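Local coordinates for regulator of G-protein signaling 1 (Homo sapiens, PDB 2BV1) that inhibits G protein-coupled receptor signalling by speeding GTP hydrolysis on G protein alpha subunits through its RGS domain, the part modelled here, at residues V19-S23 and Y136-L140; E53-A57 and I76-V81; C58-K62 and C110-Q115. Residue numbers count along the deposited sequence, not the author numbering.

Contact 1. Residues V19-S23 and Y136-L140; sequences VMQWS and YLNLL
Y136 lays its ring alongside V19 and W22, with CE1 3.5 Å from V19 CG1 and 3.9 Å from W22 CE3. With chi1 at t, the tyrosine ring reaches across to helix 16-21, and its OH donates a 2.6 Å hydrogen bond to V19 O. V19 O also receives a weak backbone bond from W22 N (3.4 Å). S23 OG (chi1 p) donates a 2.7 Å hydrogen bond to M20 O. Residues 136-140 are helical throughout, part of helix 134-142; the closest CA atoms, V19 to L140, are 6.0 Å apart. In this all-helical RGS domain the contact joins the first and last modelled helices, so the two ends of the chain close on each other, and L14 and L143 add to the packing around V19. V19 points at the partner helix, CG1 3.9 Å from L140 CB and CG2 4.0 Å from L139 CD2. The same L139 CD2 lies 3.8 Å from W22 CZ3, while M20 CG meets L140 CD1 at 3.5 Å.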
ATOM      1  N   VAL A  19      18.557   0.719  -4.134  1.00 36.18           N
ATOM      2  CA  VAL A  19      17.555   0.895  -5.144  1.00 37.00           C
ATOM      3  C   VAL A  19      17.474  -0.381  -6.035  1.00 37.53           C
ATOM      4  O   VAL A  19      16.388  -0.753  -6.433  1.00 36.63           O
ATOM      5  CB  VAL A  19      17.852   2.118  -5.993  1.00 36.63           C
ATOM      6  CG1 VAL A  19      16.903   2.209  -7.223  1.00 37.71           C
ATOM      7  CG2 VAL A  19      17.806   3.375  -5.124  1.00 37.31           C
ATOM      8  N   MET A  20      18.613  -1.035  -6.345  1.00 38.09           N
ATOM      9  CA  MET A  20      18.595  -2.376  -7.007  1.00 38.75           C
ATOM     10  C   MET A  20      17.783  -3.421  -6.213  1.00 37.17           C
ATOM     11  O   MET A  20      17.023  -4.185  -6.787  1.00 36.88           O
ATOM     12  CB  MET A  20      20.023  -2.946  -7.222  1.00 38.71           C
ATOM     13  CG  MET A  20      20.955  -2.204  -8.144  1.00 42.60           C
ATOM     14  SD  MET A  20      22.727  -2.786  -8.277  1.00 45.82           S
ATOM     15  CE  MET A  20      22.513  -4.537  -7.886  1.00 43.28           C
ATOM     16  N   GLN A  21      17.981  -3.487  -4.900  1.00 37.12           N
ATOM     17  CA  GLN A  21      17.251  -4.390  -4.020  1.00 37.73           C
ATOM     18  C   GLN A  21      15.714  -4.315  -4.063  1.00 37.55           C
ATOM     19  O   GLN A  21      15.024  -5.320  -3.828  1.00 36.21           O
ATOM     20  CB  GLN A  21      17.744  -4.240  -2.578  1.00 38.79           C
ATOM     21  CG  GLN A  21      19.098  -4.912  -2.300  1.00 41.49           C
ATOM     22  CD  GLN A  21      19.030  -6.443  -2.294  1.00 47.85           C
ATOM     23  OE1 GLN A  21      18.398  -7.068  -1.414  1.00 51.25           O
ATOM     24  NE2 GLN A  21      19.702  -7.060  -3.270  1.00 51.37           N
ATOM     25  N   TRP A  22      15.196  -3.134  -4.365  1.00 36.71           N
ATOM     26  CA  TRP A  22      13.760  -2.911  -4.518  1.00 36.97           C
ATOM     27  C   TRP A  22      13.165  -3.751  -5.662  1.00 37.69           C
ATOM     28  O   TRP A  22      11.960  -4.009  -5.656  1.00 35.16           O
ATOM     29  CB  TRP A  22      13.447  -1.451  -4.830  1.00 36.79           C
ATOM     30  CG  TRP A  22      13.927  -0.438  -3.788  1.00 36.65           C
ATOM     31  CD1 TRP A  22      14.375  -0.694  -2.548  1.00 36.61           C
ATOM     32  CD2 TRP A  22      13.942   0.983  -3.936  1.00 35.12           C
ATOM     33  NE1 TRP A  22      14.682   0.470  -1.894  1.00 36.06           N
ATOM     34  CE2 TRP A  22      14.443   1.520  -2.725  1.00 35.67           C
ATOM     35  CE3 TRP A  22      13.569   1.851  -4.967  1.00 37.51           C
ATOM     36  CZ2 TRP A  22      14.629   2.889  -2.523  1.00 38.43           C
ATOM     37  CZ3 TRP A  22      13.719   3.250  -4.746  1.00 39.00           C
ATOM     38  CH2 TRP A  22      14.275   3.736  -3.552  1.00 36.94           C
ATOM     39  N   SER A  23      14.005  -4.086  -6.660  1.00 37.56           N
ATOM     40  CA  SER A  23      13.605  -5.017  -7.725  1.00 38.28           C
ATOM     41  C   SER A  23      13.570  -6.470  -7.279  1.00 38.29           C
ATOM     42  O   SER A  23      13.067  -7.318  -8.001  1.00 39.47           O
ATOM     43  CB  SER A  23      14.512  -4.849  -8.951  1.00 37.57           C
ATOM     44  OG  SER A  23      15.711  -5.509  -8.698  1.00 40.37           O
ATOM     45  N   TYR A 136      12.001   4.903 -11.641  1.00 38.58           N
ATOM     46  CA  TYR A 136      12.892   3.899 -11.095  1.00 37.53           C
ATOM     47  C   TYR A 136      14.251   3.823 -11.814  1.00 36.48           C
ATOM     48  O   TYR A 136      15.287   3.902 -11.179  1.00 36.63           O
ATOM     49  CB  TYR A 136      12.195   2.530 -11.053  1.00 37.01           C
ATOM     50  CG  TYR A 136      13.067   1.462 -10.446  1.00 36.69           C
ATOM     51  CD1 TYR A 136      13.303   1.423  -9.074  1.00 35.42           C
ATOM     52  CD2 TYR A 136      13.684   0.508 -11.252  1.00 34.55           C
ATOM     53  CE1 TYR A 136      14.149   0.467  -8.535  1.00 36.55           C
ATOM     54  CE2 TYR A 136      14.512  -0.432 -10.729  1.00 35.26           C
ATOM     55  CZ  TYR A 136      14.735  -0.471  -9.373  1.00 35.40           C
ATOM     56  OH  TYR A 136      15.560  -1.404  -8.837  1.00 34.71           O
ATOM     57  N   LEU A 137      14.230   3.682 -13.137  1.00 36.92           N
ATOM     58  CA  LEU A 137      15.452   3.407 -13.894  1.00 37.02           C
ATOM     59  C   LEU A 137      16.404   4.610 -13.916  1.00 37.21           C
ATOM     60  O   LEU A 137      17.610   4.425 -13.748  1.00 36.65           O
ATOM     61  CB  LEU A 137      15.093   2.908 -15.299  1.00 36.81           C
ATOM     62  CG  LEU A 137      14.395   1.530 -15.319  1.00 37.09           C
ATOM     63  CD1 LEU A 137      13.842   1.156 -16.650  1.00 37.56           C
ATOM     64  CD2 LEU A 137      15.351   0.470 -14.841  1.00 37.41           C
ATOM     65  N   ASN A 138      15.869   5.830 -14.040  1.00 36.11           N
ATOM     66  CA  ASN A 138      16.686   7.064 -13.853  1.00 36.69           C
ATOM     67  C   ASN A 138      17.327   7.124 -12.492  1.00 36.02           C
ATOM     68  O   ASN A 138      18.528   7.329 -12.390  1.00 34.77           O
ATOM     69  CB  ASN A 138      15.879   8.366 -14.145  1.00 36.73           C
ATOM     70  CG  ASN A 138      15.527   8.535 -15.659  1.00 38.90           C
ATOM     71  OD1 ASN A 138      16.108   7.875 -16.501  1.00 38.13           O
ATOM     72  ND2 ASN A 138      14.579   9.410 -15.971  1.00 36.33           N
ATOM     73  N   LEU A 139      16.536   6.931 -11.435  1.00 37.24           N
ATOM     74  CA  LEU A 139      17.067   6.974 -10.071  1.00 37.54           C
ATOM     75  C   LEU A 139      18.234   6.003  -9.936  1.00 38.57           C
ATOM     76  O   LEU A 139      19.313   6.363  -9.494  1.00 36.49           O
ATOM     77  CB  LEU A 139      15.988   6.637  -9.042  1.00 36.94           C
ATOM     78  CG  LEU A 139      16.361   6.766  -7.570  1.00 37.70           C
ATOM     79  CD1 LEU A 139      16.657   8.285  -7.183  1.00 37.49           C
ATOM     80  CD2 LEU A 139      15.334   6.172  -6.634  1.00 37.97           C
ATOM     81  N   LEU A 140      17.992   4.766 -10.363  1.00 40.12           N
ATOM     82  CA  LEU A 140      18.979   3.691 -10.282  1.00 40.97           C
ATOM     83  C   LEU A 140      20.278   4.029 -11.012  1.00 40.97           C
ATOM     84  O   LEU A 140      21.358   3.953 -10.424  1.00 40.80           O
ATOM     85  CB  LEU A 140      18.359   2.401 -10.846  1.00 41.26           C
ATOM     86  CG  LEU A 140      19.209   1.149 -10.909  1.00 42.51           C
ATOM     87  CD1 LEU A 140      19.892   0.832  -9.560  1.00 43.11           C
ATOM     88  CD2 LEU A 140      18.377  -0.035 -11.408  1.00 42.15           C
TER

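Contact 2. Residues E53-A57 and I76-V81; sequences EFWLA and IYKAFV
Two helices of the RGS helical bundle, 50-62 and 69-81, pack here as an antiparallel pair. Their short segments have axes 10.5 Å apart at closest approach and cross at -159°. The register sets F54 opposite F80, CA atoms 6.6 Å apart, and A57 opposite I76 at 7.1 Å. No hydrogen bond crosses the interface; it is held by apolar packing.

F54 and F80 give up the most surface. F54 has chi1 t and sends its ring across the gap, while F80, chi1 m, points its CB toward the facing helix. The rings form an offset edge-to-face pair, the edge of F54 toward the face of F80, with centroids 5.8 Å apart and planes at 66°. Over the face of F80 also sits F54 CB, 4.2 Å from the ring centroid and 17° off the normal, a CH-pi contact. F54 CD1 touches F80 CB at 3.7 Å, and F54 CE1 reaches V81 CG2 at 3.9 Å. Beyond this pair, the F54 side chain also packs on A114 and I118 of helix 112-131, which places it between three helices.

The backbone of 76-81 is helical, with a wider pi-type turn at 77-81 in which F80 takes phi near -135°. Within the segment V81 N makes a backbone hydrogen bond to Y77 O at 3.0 Å.

I76, chi1 m and chi2 t, fills the other end. Its CG2 lies 3.6 Å from F54 CE1, near the plane of that ring, and its CD1 sits 3.6 Å from A57 O. A57 points its methyl into the interface, CB 4.1 Å from both I76 CG1 and F80 CE2.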
ATOM      1  N   GLU A  53      -1.537   3.642  -0.238  1.00 38.03           N
ATOM      2  CA  GLU A  53      -2.078   4.389   0.880  1.00 38.61           C
ATOM      3  C   GLU A  53      -2.945   3.542   1.769  1.00 37.64           C
ATOM      4  O   GLU A  53      -2.807   3.566   2.993  1.00 36.07           O
ATOM      5  CB  GLU A  53      -2.831   5.571   0.344  1.00 38.91           C
ATOM      6  CG  GLU A  53      -1.894   6.585  -0.190  1.00 43.34           C
ATOM      7  CD  GLU A  53      -2.599   7.846  -0.563  1.00 49.83           C
ATOM      8  OE1 GLU A  53      -3.861   7.839  -0.670  1.00 55.29           O
ATOM      9  OE2 GLU A  53      -1.876   8.842  -0.769  1.00 58.37           O
ATOM     10  N   PHE A  54      -3.798   2.718   1.147  1.00 36.24           N
ATOM     11  CA  PHE A  54      -4.546   1.730   1.897  1.00 35.99           C
ATOM     12  C   PHE A  54      -3.644   0.793   2.629  1.00 36.12           C
ATOM     13  O   PHE A  54      -3.833   0.561   3.827  1.00 35.52           O
ATOM     14  CB  PHE A  54      -5.518   0.907   0.986  1.00 35.99           C
ATOM     15  CG  PHE A  54      -6.251  -0.143   1.719  1.00 35.85           C
ATOM     16  CD1 PHE A  54      -7.192   0.203   2.698  1.00 34.73           C
ATOM     17  CD2 PHE A  54      -5.964  -1.503   1.511  1.00 36.15           C
ATOM     18  CE1 PHE A  54      -7.883  -0.808   3.422  1.00 37.52           C
ATOM     19  CE2 PHE A  54      -6.642  -2.495   2.198  1.00 34.80           C
ATOM     20  CZ  PHE A  54      -7.607  -2.168   3.184  1.00 34.66           C
ATOM     21  N   TRP A  55      -2.650   0.257   1.922  1.00 37.04           N
ATOM     22  CA  TRP A  55      -1.715  -0.683   2.527  1.00 37.83           C
ATOM     23  C   TRP A  55      -0.991  -0.075   3.755  1.00 37.76           C
ATOM     24  O   TRP A  55      -0.945  -0.673   4.804  1.00 37.66           O
ATOM     25  CB  TRP A  55      -0.717  -1.183   1.467  1.00 39.44           C
ATOM     26  CG  TRP A  55       0.127  -2.279   1.968  1.00 40.05           C
ATOM     27  CD1 TRP A  55      -0.157  -3.602   1.918  1.00 42.14           C
ATOM     28  CD2 TRP A  55       1.410  -2.170   2.607  1.00 41.17           C
ATOM     29  NE1 TRP A  55       0.851  -4.322   2.491  1.00 42.31           N
ATOM     30  CE2 TRP A  55       1.823  -3.470   2.922  1.00 41.11           C
ATOM     31  CE3 TRP A  55       2.243  -1.094   2.943  1.00 42.12           C
ATOM     32  CZ2 TRP A  55       3.012  -3.737   3.563  1.00 42.79           C
ATOM     33  CZ3 TRP A  55       3.440  -1.365   3.562  1.00 41.84           C
ATOM     34  CH2 TRP A  55       3.817  -2.682   3.861  1.00 40.59           C
ATOM     35  N   LEU A  56      -0.446   1.133   3.607  1.00 38.26           N
ATOM     36  CA  LEU A  56       0.179   1.855   4.723  1.00 38.28           C
ATOM     37  C   LEU A  56      -0.803   2.178   5.859  1.00 37.68           C
ATOM     38  O   LEU A  56      -0.425   2.163   7.029  1.00 38.81           O
ATOM     39  CB  LEU A  56       0.815   3.159   4.213  1.00 38.73           C
ATOM     40  CG  LEU A  56       1.949   2.986   3.216  1.00 40.61           C
ATOM     41  CD1 LEU A  56       2.200   4.280   2.365  1.00 42.56           C
ATOM     42  CD2 LEU A  56       3.197   2.488   3.951  1.00 42.04           C
ATOM     43  N   ALA A  57      -2.059   2.494   5.537  1.00 37.61           N
ATOM     44  CA  ALA A  57      -3.069   2.719   6.590  1.00 37.09           C
ATOM     45  C   ALA A  57      -3.313   1.441   7.396  1.00 36.89           C
ATOM     46  O   ALA A  57      -3.533   1.463   8.615  1.00 34.33           O
ATOM     47  CB  ALA A  57      -4.374   3.224   5.987  1.00 38.16           C
ATOM     48  N   ILE A  76     -10.701   4.182   7.818  1.00 37.55           N
ATOM     49  CA  ILE A  76     -10.079   3.467   6.717  1.00 37.68           C
ATOM     50  C   ILE A  76     -11.161   2.955   5.763  1.00 37.55           C
ATOM     51  O   ILE A  76     -11.029   3.051   4.539  1.00 36.54           O
ATOM     52  CB  ILE A  76      -9.218   2.314   7.252  1.00 37.85           C
ATOM     53  CG1 ILE A  76      -7.946   2.882   7.895  1.00 38.38           C
ATOM     54  CG2 ILE A  76      -8.878   1.308   6.112  1.00 38.36           C
ATOM     55  CD1 ILE A  76      -7.103   1.856   8.694  1.00 38.34           C
ATOM     56  N   TYR A  77     -12.233   2.433   6.345  1.00 37.88           N
ATOM     57  CA  TYR A  77     -13.374   1.954   5.578  1.00 39.04           C
ATOM     58  C   TYR A  77     -14.023   3.047   4.701  1.00 38.54           C
ATOM     59  O   TYR A  77     -14.239   2.853   3.499  1.00 38.00           O
ATOM     60  CB  TYR A  77     -14.386   1.327   6.529  1.00 40.40           C
ATOM     61  CG  TYR A  77     -15.583   0.754   5.824  1.00 42.74           C
ATOM     62  CD1 TYR A  77     -16.791   1.428   5.856  1.00 44.39           C
ATOM     63  CD2 TYR A  77     -15.504  -0.445   5.110  1.00 44.00           C
ATOM     64  CE1 TYR A  77     -17.890   0.936   5.222  1.00 45.70           C
ATOM     65  CE2 TYR A  77     -16.641  -0.953   4.441  1.00 45.10           C
ATOM     66  CZ  TYR A  77     -17.814  -0.240   4.513  1.00 43.66           C
ATOM     67  OH  TYR A  77     -18.974  -0.651   3.917  1.00 45.82           O
ATOM     68  N   LYS A  78     -14.272   4.221   5.270  1.00 37.98           N
ATOM     69  CA  LYS A  78     -14.881   5.297   4.487  1.00 37.79           C
ATOM     70  C   LYS A  78     -13.916   5.840   3.424  1.00 37.40           C
ATOM     71  O   LYS A  78     -14.320   6.169   2.319  1.00 37.32           O
ATOM     72  CB  LYS A  78     -15.418   6.424   5.400  1.00 38.24           C
ATOM     73  N   ALA A  79     -12.639   5.920   3.757  1.00 37.44           N
ATOM     74  CA  ALA A  79     -11.671   6.529   2.868  1.00 39.02           C
ATOM     75  C   ALA A  79     -11.308   5.636   1.662  1.00 38.68           C
ATOM     76  O   ALA A  79     -10.969   6.149   0.631  1.00 38.16           O
ATOM     77  CB  ALA A  79     -10.400   6.905   3.633  1.00 39.62           C
ATOM     78  N   PHE A  80     -11.436   4.327   1.792  1.00 39.26           N
ATOM     79  CA  PHE A  80     -10.819   3.370   0.821  1.00 40.23           C
ATOM     80  C   PHE A  80     -11.740   2.227   0.376  1.00 40.71           C
ATOM     81  O   PHE A  80     -11.745   1.848  -0.770  1.00 41.46           O
ATOM     82  CB  PHE A  80      -9.569   2.719   1.449  1.00 40.71           C
ATOM     83  CG  PHE A  80      -8.430   3.680   1.710  1.00 41.04           C
ATOM     84  CD1 PHE A  80      -7.766   4.287   0.659  1.00 41.37           C
ATOM     85  CD2 PHE A  80      -7.995   3.930   3.014  1.00 40.70           C
ATOM     86  CE1 PHE A  80      -6.713   5.174   0.903  1.00 41.94           C
ATOM     87  CE2 PHE A  80      -6.954   4.826   3.273  1.00 42.43           C
ATOM     88  CZ  PHE A  80      -6.299   5.433   2.223  1.00 41.29           C
ATOM     89  N   VAL A  81     -12.509   1.686   1.297  1.00 41.88           N
ATOM     90  CA  VAL A  81     -13.185   0.410   1.091  1.00 42.82           C
ATOM     91  C   VAL A  81     -14.615   0.619   0.700  1.00 44.57           C
ATOM     92  O   VAL A  81     -15.140  -0.094  -0.161  1.00 45.17           O
ATOM     93  CB  VAL A  81     -13.151  -0.451   2.366  1.00 42.16           C
ATOM     94  CG1 VAL A  81     -13.972  -1.747   2.176  1.00 41.98           C
ATOM     95  CG2 VAL A  81     -11.728  -0.753   2.751  1.00 40.93           C
TER

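Contact 3. Residues C58-K62 and C110-Q115; sequences CEDYK and CFDEAQ
In the RGS bundle, the C-terminal part of helix 50-62 packs against the start of helix 112-131, whose first turn follows the loop residues C110 and F111. C58 and F111 have the closest CA atoms, 6.5 Å apart. Y61 (chi1 t) and F111 (chi1 m) make an edge-to-face, T-shaped pair, the edge of F111 toward the face of Y61, centroids 5.0 Å apart and planes at 84°. Y61 OH lies 3.6 Å from C110 CB and hydrogen-bonds to T107 O. C58 SG sits 3.6 Å from F111 CB and 5.0 Å from that ring's centroid, an oblique sulfur-aromatic contact. Q115, extended with chi1 and chi2 t, passes its CD 3.6 Å from C58 CB. Its NE2 donates to E59 OE1 at 2.7 Å and its OE1 accepts from K62 NZ at 2.9 Å; K62 NZ in turn makes a salt bridge to E59 OE1 at 2.8 Å, closing a polar triangle. The contact joins two helices of the antiparallel four-helix bundle of the RGS domain.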
ATOM      1  N   CYS A  58      -3.287   0.297   6.706  1.00 36.76           N
ATOM      2  CA  CYS A  58      -3.519  -0.980   7.381  1.00 37.54           C
ATOM      3  C   CYS A  58      -2.382  -1.294   8.341  1.00 37.11           C
ATOM      4  O   CYS A  58      -2.619  -1.809   9.419  1.00 36.70           O
ATOM      5  CB  CYS A  58      -3.675  -2.128   6.351  1.00 36.75           C
ATOM      6  SG  CYS A  58      -5.194  -2.013   5.424  1.00 39.98           S
ATOM      7  N   GLU A  59      -1.155  -0.974   7.937  1.00 38.16           N
ATOM      8  CA  GLU A  59       0.041  -1.170   8.770  1.00 39.46           C
ATOM      9  C   GLU A  59      -0.093  -0.312  10.023  1.00 40.00           C
ATOM     10  O   GLU A  59       0.116  -0.772  11.130  1.00 40.46           O
ATOM     11  CB  GLU A  59       1.323  -0.811   8.002  1.00 39.36           C
ATOM     12  CG  GLU A  59       1.653  -1.804   6.848  1.00 41.92           C
ATOM     13  CD  GLU A  59       1.839  -3.200   7.369  1.00 46.65           C
ATOM     14  OE1 GLU A  59       0.932  -4.042   7.184  1.00 47.80           O
ATOM     15  OE2 GLU A  59       2.869  -3.434   8.044  1.00 51.89           O
ATOM     16  N   ASP A  60      -0.548   0.910   9.817  1.00 40.17           N
ATOM     17  CA  ASP A  60      -0.739   1.853  10.898  1.00 41.03           C
ATOM     18  C   ASP A  60      -1.941   1.467  11.795  1.00 40.32           C
ATOM     19  O   ASP A  60      -1.895   1.637  13.032  1.00 38.74           O
ATOM     20  CB  ASP A  60      -0.687   3.281  10.305  1.00 42.09           C
ATOM     21  CG  ASP A  60      -1.809   4.141  10.711  1.00 47.41           C
ATOM     22  OD1 ASP A  60      -1.865   4.501  11.910  1.00 48.93           O
ATOM     23  OD2 ASP A  60      -2.616   4.497   9.796  1.00 56.38           O
ATOM     24  N   TYR A  61      -2.962   0.842  11.206  1.00 39.57           N
ATOM     25  CA  TYR A  61      -4.096   0.330  11.992  1.00 39.47           C
ATOM     26  C   TYR A  61      -3.662  -0.765  12.980  1.00 40.86           C
ATOM     27  O   TYR A  61      -4.136  -0.824  14.131  1.00 39.95           O
ATOM     28  CB  TYR A  61      -5.223  -0.149  11.077  1.00 38.16           C
ATOM     29  CG  TYR A  61      -6.315  -0.902  11.756  1.00 37.63           C
ATOM     30  CD1 TYR A  61      -7.407  -0.223  12.324  1.00 35.71           C
ATOM     31  CD2 TYR A  61      -6.312  -2.318  11.791  1.00 36.12           C
ATOM     32  CE1 TYR A  61      -8.440  -0.919  12.949  1.00 36.44           C
ATOM     33  CE2 TYR A  61      -7.354  -3.028  12.436  1.00 36.95           C
ATOM     34  CZ  TYR A  61      -8.414  -2.315  13.003  1.00 36.99           C
ATOM     35  OH  TYR A  61      -9.443  -2.975  13.645  1.00 37.44           O
ATOM     36  N   LYS A  62      -2.733  -1.600  12.529  1.00 42.54           N
ATOM     37  CA  LYS A  62      -2.276  -2.778  13.275  1.00 43.91           C
ATOM     38  C   LYS A  62      -1.455  -2.449  14.494  1.00 43.63           C
ATOM     39  O   LYS A  62      -1.358  -3.269  15.399  1.00 45.05           O
ATOM     40  CB  LYS A  62      -1.460  -3.701  12.355  1.00 43.60           C
ATOM     41  CG  LYS A  62      -2.327  -4.671  11.589  1.00 46.38           C
ATOM     42  CD  LYS A  62      -1.480  -5.618  10.692  1.00 46.36           C
ATOM     43  CE  LYS A  62      -1.095  -4.996   9.389  1.00 48.95           C
ATOM     44  NZ  LYS A  62      -0.554  -6.015   8.399  1.00 48.87           N
ATOM     45  N   CYS A 110      -8.682  -7.030  11.271  1.00 40.97           N
ATOM     46  CA  CYS A 110      -9.838  -6.642  10.481  1.00 40.34           C
ATOM     47  C   CYS A 110      -9.562  -6.533   8.946  1.00 39.31           C
ATOM     48  O   CYS A 110     -10.364  -7.015   8.129  1.00 38.23           O
ATOM     49  CB  CYS A 110     -10.387  -5.304  11.045  1.00 40.33           C
ATOM     50  SG  CYS A 110     -11.717  -4.501  10.120  1.00 43.47           S
ATOM     51  N   PHE A 111      -8.469  -5.858   8.582  1.00 38.37           N
ATOM     52  CA  PHE A 111      -8.175  -5.513   7.195  1.00 38.51           C
ATOM     53  C   PHE A 111      -7.187  -6.458   6.494  1.00 38.40           C
ATOM     54  O   PHE A 111      -6.805  -6.179   5.337  1.00 37.44           O
ATOM     55  CB  PHE A 111      -7.635  -4.058   7.094  1.00 37.81           C
ATOM     56  CG  PHE A 111      -8.622  -3.037   7.506  1.00 36.94           C
ATOM     57  CD1 PHE A 111      -9.715  -2.752   6.685  1.00 36.82           C
ATOM     58  CD2 PHE A 111      -8.491  -2.364   8.719  1.00 37.11           C
ATOM     59  CE1 PHE A 111     -10.673  -1.822   7.064  1.00 37.57           C
ATOM     60  CE2 PHE A 111      -9.441  -1.447   9.123  1.00 35.24           C
ATOM     61  CZ  PHE A 111     -10.521  -1.153   8.305  1.00 36.55           C
ATOM     62  N   ASP A 112      -6.785  -7.534   7.183  1.00 38.94           N
ATOM     63  CA  ASP A 112      -5.807  -8.515   6.662  1.00 40.24           C
ATOM     64  C   ASP A 112      -6.201  -9.106   5.301  1.00 39.66           C
ATOM     65  O   ASP A 112      -5.359  -9.270   4.428  1.00 40.07           O
ATOM     66  CB  ASP A 112      -5.639  -9.660   7.647  1.00 41.38           C
ATOM     67  CG  ASP A 112      -4.778  -9.282   8.859  1.00 44.24           C
ATOM     68  OD1 ASP A 112      -4.314  -8.126   8.959  1.00 45.97           O
ATOM     69  OD2 ASP A 112      -4.562 -10.178   9.689  1.00 47.52           O
ATOM     70  N   GLU A 113      -7.474  -9.409   5.115  1.00 40.36           N
ATOM     71  CA  GLU A 113      -7.929 -10.007   3.856  1.00 41.79           C
ATOM     72  C   GLU A 113      -7.850  -8.987   2.721  1.00 39.03           C
ATOM     73  O   GLU A 113      -7.297  -9.249   1.646  1.00 37.36           O
ATOM     74  CB  GLU A 113      -9.351 -10.568   3.984  1.00 41.87           C
ATOM     75  CG  GLU A 113      -9.451 -12.006   4.473  1.00 45.93           C
ATOM     76  CD  GLU A 113     -10.890 -12.526   4.466  1.00 47.29           C
ATOM     77  OE1 GLU A 113     -11.707 -12.071   3.602  1.00 55.73           O
ATOM     78  OE2 GLU A 113     -11.208 -13.394   5.324  1.00 53.88           O
ATOM     79  N   ALA A 114      -8.401  -7.805   2.966  1.00 38.72           N
ATOM     80  CA  ALA A 114      -8.383  -6.735   1.981  1.00 37.29           C
ATOM     81  C   ALA A 114      -6.962  -6.287   1.687  1.00 37.59           C
ATOM     82  O   ALA A 114      -6.606  -6.003   0.531  1.00 38.39           O
ATOM     83  CB  ALA A 114      -9.252  -5.567   2.420  1.00 37.37           C
ATOM     84  N   GLN A 115      -6.120  -6.317   2.703  1.00 37.74           N
ATOM     85  CA  GLN A 115      -4.738  -5.842   2.567  1.00 37.73           C
ATOM     86  C   GLN A 115      -3.978  -6.833   1.647  1.00 37.15           C
ATOM     87  O   GLN A 115      -3.201  -6.448   0.800  1.00 35.52           O
ATOM     88  CB  GLN A 115      -4.061  -5.776   3.914  1.00 37.12           C
ATOM     89  CG  GLN A 115      -2.660  -5.161   3.810  1.00 39.64           C
ATOM     90  CD  GLN A 115      -1.942  -4.994   5.138  1.00 37.66           C
ATOM     91  OE1 GLN A 115      -2.311  -5.594   6.138  1.00 41.72           O
ATOM     92  NE2 GLN A 115      -0.894  -4.161   5.142  1.00 40.56           N
TER

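Contacts 2 and 3 are continuous: their centres are 9 Å apart and both draw on helix 50-62, which packs on helix 69-81 through residues 53-57 and on the start of helix 112-131 through 58-62. They meet where I76 CG2 lies 3.7 Å from F111 CZ, I76 CD1 3.6 Å from Y61 CB, and F54 CE2 3.8 Å from A114 C. Along the chain their segments interleave. Contact 1 stands apart, its centre about 27 Å from the centre of each of the others and on the opposite side of the chain's centre. In sequence both others nest inside the loop it closes, and helix 112-131, followed in the chain by helix 134-142, connects the two regions.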